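Local coordinates for protein probable chitinase (Chromobacterium violaceum, PDB 5JH8) that probably binds chitin and is presumably a chitin-degrading TIM-barrel hydrolase of family 18, at residues S90-N95 / S124-V129; Y202-V207 / N287-G292. All blocks are in the same frame, centred on the assembly; numbering follows the deposited sequence.

Contact 1 (S90-N95 / S124-V129)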
loop_
_atom_site.group_PDB
_atom_site.type_symbol
_atom_site.label_atom_id
_atom_site.label_comp_id
_atom_site.label_asym_id
_atom_site.label_seq_id
_atom_site.Cartn_x
_atom_site.Cartn_y
_atom_site.Cartn_z
ATOM N N SER A 90 12.954 9.765 20.115
ATOM C CA SER A 90 12.095 10.621 20.930
ATOM C C SER A 90 11.603 11.824 20.129
ATOM O O SER A 90 10.460 12.270 20.293
ATOM C CB SER A 90 12.817 11.063 22.204
ATOM O OG SER A 90 14.025 11.715 21.897
ATOM N N GLN A 91 12.473 12.385 19.293
ATOM C CA GLN A 91 12.075 13.481 18.424
ATOM C C GLN A 91 11.042 13.019 17.408
ATOM O O GLN A 91 10.021 13.681 17.204
ATOM C CB GLN A 91 13.316 14.036 17.720
ATOM C CG GLN A 91 14.319 14.689 18.643
ATOM C CD GLN A 91 15.361 13.734 19.187
ATOM O OE1 GLN A 91 15.230 12.517 19.115
ATOM N NE2 GLN A 91 16.409 14.299 19.749
ATOM N N ALA A 92 11.295 11.882 16.759
ATOM C CA ALA A 92 10.391 11.410 15.722
ATOM C C ALA A 92 9.009 11.130 16.277
ATOM O O ALA A 92 8.016 11.470 15.637
ATOM C CB ALA A 92 10.958 10.151 15.073
ATOM N N VAL A 93 8.922 10.477 17.437
ATOM C CA VAL A 93 7.619 10.133 18.000
ATOM C C VAL A 93 6.847 11.402 18.323
ATOM O O VAL A 93 5.698 11.578 17.909
ATOM C CB VAL A 93 7.781 9.233 19.235
ATOM C CG1 VAL A 93 6.471 9.116 19.979
ATOM C CG2 VAL A 93 8.270 7.859 18.832
ATOM N N ALA A 94 7.482 12.327 19.053
ATOM C CA ALA A 94 6.780 13.555 19.414
ATOM C C ALA A 94 6.378 14.340 18.177
ATOM O O ALA A 94 5.288 14.929 18.122
ATOM C CB ALA A 94 7.646 14.432 20.316
ATOM N N ASN A 95 7.272 14.394 17.186
ATOM C CA ASN A 95 7.002 15.176 15.987
ATOM C C ASN A 95 5.892 14.555 15.149
ATOM O O ASN A 95 5.129 15.280 14.520
ATOM C CB ASN A 95 8.277 15.358 15.165
ATOM C CG ASN A 95 9.258 16.317 15.824
ATOM O OD1 ASN A 95 8.868 17.082 16.708
ATOM N ND2 ASN A 95 10.518 16.280 15.404
ATOM N N SER A 124 10.451 -2.365 15.626
ATOM C CA SER A 124 9.328 -2.783 16.456
ATOM C C SER A 124 9.193 -1.870 17.659
ATOM O O SER A 124 8.079 -1.490 18.037
ATOM C CB SER A 124 9.543 -4.214 16.932
ATOM O OG SER A 124 9.506 -5.083 15.827
ATOM N N HIS A 125 10.326 -1.529 18.284
ATOM C CA HIS A 125 10.294 -0.682 19.467
ATOM C C HIS A 125 9.801 0.716 19.126
ATOM O O HIS A 125 8.959 1.274 19.837
ATOM C CB HIS A 125 11.671 -0.636 20.131
ATOM C CG HIS A 125 11.689 0.170 21.388
ATOM N ND1 HIS A 125 12.281 1.409 21.452
ATOM C CD2 HIS A 125 11.142 -0.050 22.606
ATOM C CE1 HIS A 125 12.130 1.907 22.665
ATOM N NE2 HIS A 125 11.446 1.040 23.387
ATOM N N PHE A 126 10.285 1.279 18.018
ATOM C CA PHE A 126 9.801 2.583 17.563
ATOM C C PHE A 126 8.291 2.574 17.393
ATOM O O PHE A 126 7.601 3.491 17.850
ATOM C CB PHE A 126 10.503 2.954 16.258
ATOM C CG PHE A 126 9.860 4.096 15.496
ATOM C CD1 PHE A 126 9.784 5.369 16.027
ATOM C CD2 PHE A 126 9.334 3.890 14.226
ATOM C CE1 PHE A 126 9.186 6.394 15.304
ATOM C CE2 PHE A 126 8.750 4.912 13.517
ATOM C CZ PHE A 126 8.676 6.157 14.049
ATOM N N ILE A 127 7.760 1.538 16.743
ATOM C CA ILE A 127 6.324 1.439 16.512
ATOM C C ILE A 127 5.565 1.250 17.824
ATOM O O ILE A 127 4.479 1.808 18.000
ATOM C CB ILE A 127 6.061 0.334 15.471
ATOM C CG1 ILE A 127 6.606 0.771 14.097
ATOM C CG2 ILE A 127 4.587 -0.021 15.407
ATOM C CD1 ILE A 127 6.076 2.093 13.565
ATOM N N GLN A 128 6.122 0.502 18.774
ATOM C CA GLN A 128 5.497 0.385 20.093
ATOM C C GLN A 128 5.367 1.744 20.774
ATOM O O GLN A 128 4.301 2.102 21.306
ATOM C CB GLN A 128 6.333 -0.552 20.967
ATOM C CG GLN A 128 6.241 -2.010 20.573
ATOM C CD GLN A 128 7.314 -2.879 21.227
ATOM O OE1 GLN A 128 8.272 -2.377 21.817
ATOM N NE2 GLN A 128 7.166 -4.188 21.095
ATOM N N VAL A 129 6.462 2.498 20.802
ATOM C CA VAL A 129 6.466 3.799 21.458
ATOM C C VAL A 129 5.540 4.763 20.730
ATOM O O VAL A 129 4.773 5.498 21.356
ATOM C CB VAL A 129 7.909 4.334 21.553
ATOM C CG1 VAL A 129 7.944 5.757 22.096
ATOM C CG2 VAL A 129 8.763 3.413 22.397
#

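Contact 2 (Y202-V207 / N287-G292). With EDO (1,2-ethanediol), chain C.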
loop_
_atom_site.group_PDB
_atom_site.type_symbol
_atom_site.label_atom_id
_atom_site.label_comp_id
_atom_site.label_asym_id
_atom_site.label_seq_id
_atom_site.Cartn_x
_atom_site.Cartn_y
_atom_site.Cartn_z
ATOM N N TYR A 202 -0.326 -15.991 7.064
ATOM C CA TYR A 202 0.818 -15.695 7.909
ATOM C C TYR A 202 0.505 -14.529 8.836
ATOM O O TYR A 202 0.786 -14.574 10.038
ATOM C CB TYR A 202 2.014 -15.386 6.998
ATOM C CG TYR A 202 3.274 -14.933 7.699
ATOM C CD1 TYR A 202 4.181 -15.843 8.193
ATOM C CD2 TYR A 202 3.553 -13.585 7.857
ATOM C CE1 TYR A 202 5.316 -15.421 8.838
ATOM C CE2 TYR A 202 4.686 -13.149 8.509
ATOM C CZ TYR A 202 5.569 -14.072 8.983
ATOM O OH TYR A 202 6.693 -13.630 9.638
ATOM N N ALA A 203 -0.092 -13.467 8.282
ATOM C CA ALA A 203 -0.380 -12.264 9.058
ATOM C C ALA A 203 -1.396 -12.529 10.161
ATOM O O ALA A 203 -1.185 -12.095 11.296
ATOM C CB ALA A 203 -0.860 -11.147 8.134
ATOM N N VAL A 204 -2.505 -13.219 9.850
ATOM C CA VAL A 204 -3.585 -13.357 10.834
ATOM C C VAL A 204 -3.249 -14.372 11.914
ATOM O O VAL A 204 -3.868 -14.361 12.987
ATOM C CB VAL A 204 -4.973 -13.620 10.219
ATOM C CG1 VAL A 204 -5.337 -12.553 9.193
ATOM C CG2 VAL A 204 -5.055 -14.995 9.606
ATOM N N GLU A 205 -2.277 -15.245 11.678
ATOM C CA GLU A 205 -1.784 -16.070 12.765
ATOM C C GLU A 205 -1.053 -15.226 13.800
ATOM O O GLU A 205 -1.056 -15.555 14.995
ATOM C CB GLU A 205 -0.842 -17.137 12.207
ATOM C CG GLU A 205 -0.266 -18.050 13.274
ATOM C CD GLU A 205 0.566 -19.176 12.682
ATOM O OE1 GLU A 205 0.150 -19.755 11.662
ATOM O OE2 GLU A 205 1.643 -19.496 13.234
ATOM N N ARG A 206 -0.428 -14.132 13.360
ATOM C CA ARG A 206 0.466 -13.332 14.177
ATOM C C ARG A 206 -0.157 -12.051 14.694
ATOM O O ARG A 206 0.359 -11.481 15.670
ATOM C CB ARG A 206 1.725 -13.009 13.364
ATOM C CG ARG A 206 2.632 -14.229 13.236
ATOM C CD ARG A 206 3.590 -14.176 12.062
ATOM N NE ARG A 206 4.365 -15.411 11.977
ATOM C CZ ARG A 206 3.920 -16.550 11.458
ATOM N NH1 ARG A 206 2.699 -16.638 10.956
ATOM N NH2 ARG A 206 4.718 -17.611 11.440
ATOM N N VAL A 207 -1.258 -11.619 14.089
ATOM C CA VAL A 207 -1.892 -10.331 14.328
ATOM C C VAL A 207 -3.394 -10.558 14.328
ATOM O O VAL A 207 -3.890 -11.278 13.461
ATOM C CB VAL A 207 -1.532 -9.327 13.223
ATOM C CG1 VAL A 207 -2.167 -7.985 13.518
ATOM C CG2 VAL A 207 -0.040 -9.204 13.108
ATOM N N ASN A 287 -13.901 -10.414 4.145
ATOM C CA ASN A 287 -14.893 -11.200 4.859
ATOM C C ASN A 287 -14.427 -12.615 5.089
ATOM O O ASN A 287 -14.761 -13.208 6.118
ATOM C CB ASN A 287 -16.196 -11.204 4.082
ATOM C CG ASN A 287 -16.751 -9.827 3.943
ATOM O OD1 ASN A 287 -16.705 -9.043 4.896
ATOM N ND2 ASN A 287 -17.239 -9.493 2.750
ATOM N N ALA A 288 -13.648 -13.166 4.157
ATOM C CA ALA A 288 -13.189 -14.537 4.316
ATOM C C ALA A 288 -12.283 -14.686 5.532
ATOM O O ALA A 288 -12.312 -15.725 6.202
ATOM C CB ALA A 288 -12.484 -15.015 3.050
ATOM N N TYR A 289 -11.446 -13.674 5.813
ATOM C CA TYR A 289 -10.479 -13.721 6.908
ATOM C C TYR A 289 -10.901 -12.936 8.145
ATOM O O TYR A 289 -10.229 -13.046 9.175
ATOM C CB TYR A 289 -9.122 -13.162 6.464
ATOM C CG TYR A 289 -8.280 -14.073 5.601
ATOM C CD1 TYR A 289 -8.475 -14.144 4.230
ATOM C CD2 TYR A 289 -7.269 -14.841 6.154
ATOM C CE1 TYR A 289 -7.690 -14.953 3.441
ATOM C CE2 TYR A 289 -6.488 -15.660 5.372
ATOM C CZ TYR A 289 -6.702 -15.714 4.014
ATOM O OH TYR A 289 -5.931 -16.508 3.214
ATOM N N GLY A 290 -11.967 -12.148 8.082
ATOM C CA GLY A 290 -12.246 -11.234 9.172
ATOM C C GLY A 290 -11.274 -10.079 9.258
ATOM O O GLY A 290 -10.948 -9.625 10.361
ATOM N N LEU A 291 -10.769 -9.607 8.120
ATOM C CA LEU A 291 -9.821 -8.514 8.129
ATOM C C LEU A 291 -10.495 -7.227 8.597
ATOM O O LEU A 291 -11.719 -7.061 8.535
ATOM C CB LEU A 291 -9.244 -8.271 6.736
ATOM C CG LEU A 291 -8.578 -9.467 6.049
ATOM C CD1 LEU A 291 -7.964 -9.020 4.731
ATOM C CD2 LEU A 291 -7.529 -10.117 6.933
ATOM N N GLY A 292 -9.665 -6.280 9.028
ATOM C CA GLY A 292 -10.138 -4.947 9.332
ATOM C C GLY A 292 -10.597 -4.167 8.129
ATOM O O GLY A 292 -11.303 -3.166 8.293
HETATM C C1 EDO C . 8.176 -15.723 13.567
HETATM O O1 EDO C . 7.140 -16.032 12.625
HETATM C C2 EDO C . 7.630 -14.817 14.663
HETATM O O2 EDO C . 6.313 -14.380 14.313
#

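Contact 1 (S90-N95 / S124-V129)
Phe126 and Val129, three residues apart on helix 120-135, meet Ala92 and Val93 of helix 89-96 in a small, wholly apolar interface. No hydrogen bond links the two segments, which bury 165 Å² between them. At the start of 124-129, Ser124 OG bonds to Arg120 O within the helix. His125 makes no contact with 90-95, but its ND1 is hydrogen-bonded to the side-chain NE2 of Gln89, just ahead of that segment.

Phe126 carries the first half of the contact. Its CG stands anti to the backbone N (chi1 165°), which swings the ring across to the neighbouring helix. There CE1 sits 3.9 Å from Val93 CG2 and 4.2 Å from Ala92 CB, with both methyls approaching the ring obliquely. The valine and the phenylalanine run past each other in opposite senses, while Val84 and Ser85 of helix 78-85 add further cover to the aromatic side chain. Ile127 then faces the other flank, against Leu166 and Ala169.

Val129 brings the interface back. Its CG1 lies 3.9 Å from Val93 CG2, the two side chains crossing nearly at right angles, so that this one methyl of Val93 touches both the ring and the second valine. The other branch of Val129, CG2, sits 3.6 Å above the His125 ring plane, near its rim, and thereby packs one turn of its own helix together.

The segment axes approach to 10.4 Å and cross at -39°. This is the lateral packing of neighbouring helices in the outer layer of a (β/α)8 TIM barrel, the fold of glycoside hydrolase family 18.

Contact 2 (Y202-V207 / N287-G292)
A single side chain, Val204, supplies one entire side of this contact, dividing its two methyls between Tyr289 and Leu291. CG2 comes to the edge of the tyrosine ring, near its plane and 4.1 Å from CD2. CG1 instead meets Leu291 CD2 at 4.0 Å. In both pairs the side chains cross at about a right angle, and no hydrogen bond joins the segments.

The two partners of Val204 are separated by Gly290, where the chain leaves helix 276-289 with a positive phi of 71°. That break lets the last helical residue and the second residue of the following loop address the same valine. The polar end of Tyr289 is held independently, its OH bonded to Asp201 on the helix that carries Val204, a bond that would limit the swing of the ring beside the valine.

Away from the interface, the end of helix 193-206 is tied to itself. Arg206 runs extended from CG to NE, and its NH1 donates to Tyr202 O at 3.0 Å, in the carbonyl plane and on a lone pair. The guanidinium lies nearly parallel to the Tyr202 ring and displaced from its centre, with CE1 3.1 Å from the guanidinium plane and over its middle. At the outer edge a 1,2-ethanediol, probably left from crystallisation, takes hydrogen bonds from Arg206 NE (2.9 Å to O1) and Arg206 NH2 (3.1 Å to O1). Glu153 is hydrogen-bonded to both the Tyr202 hydroxyl and the diol.

Beneath the contact, strand 212-222 serves both segments: Ala203, Val207 and Leu291 all rest on Ile212. Helix 163-169 receives Tyr202 and Ala203 through Leu163, while Gly292 pairs through its backbone with Met3 as the chain enters strand 293-297.

How the contacts relate
Followed from the N terminus, the chain closes contact 1 before contact 2 opens, so the two loops stand in series and neither nest nor cross. The first brings helices 89-96 and 120-135 together around strand 107-111, whose Asp111 lines the pocket of the bound histidine. The second spans 79 residues that include strand 212-222, the antiparallel strands beyond it, helix 237-244 and most of helix 276-289, ending where strand 293-297 completes the barrel beside strand 3-8. The centres lie 26 Å apart and no atoms touch, but helix 163-169 bridges the gap, lying against residues of segments 124-129 and 202-207.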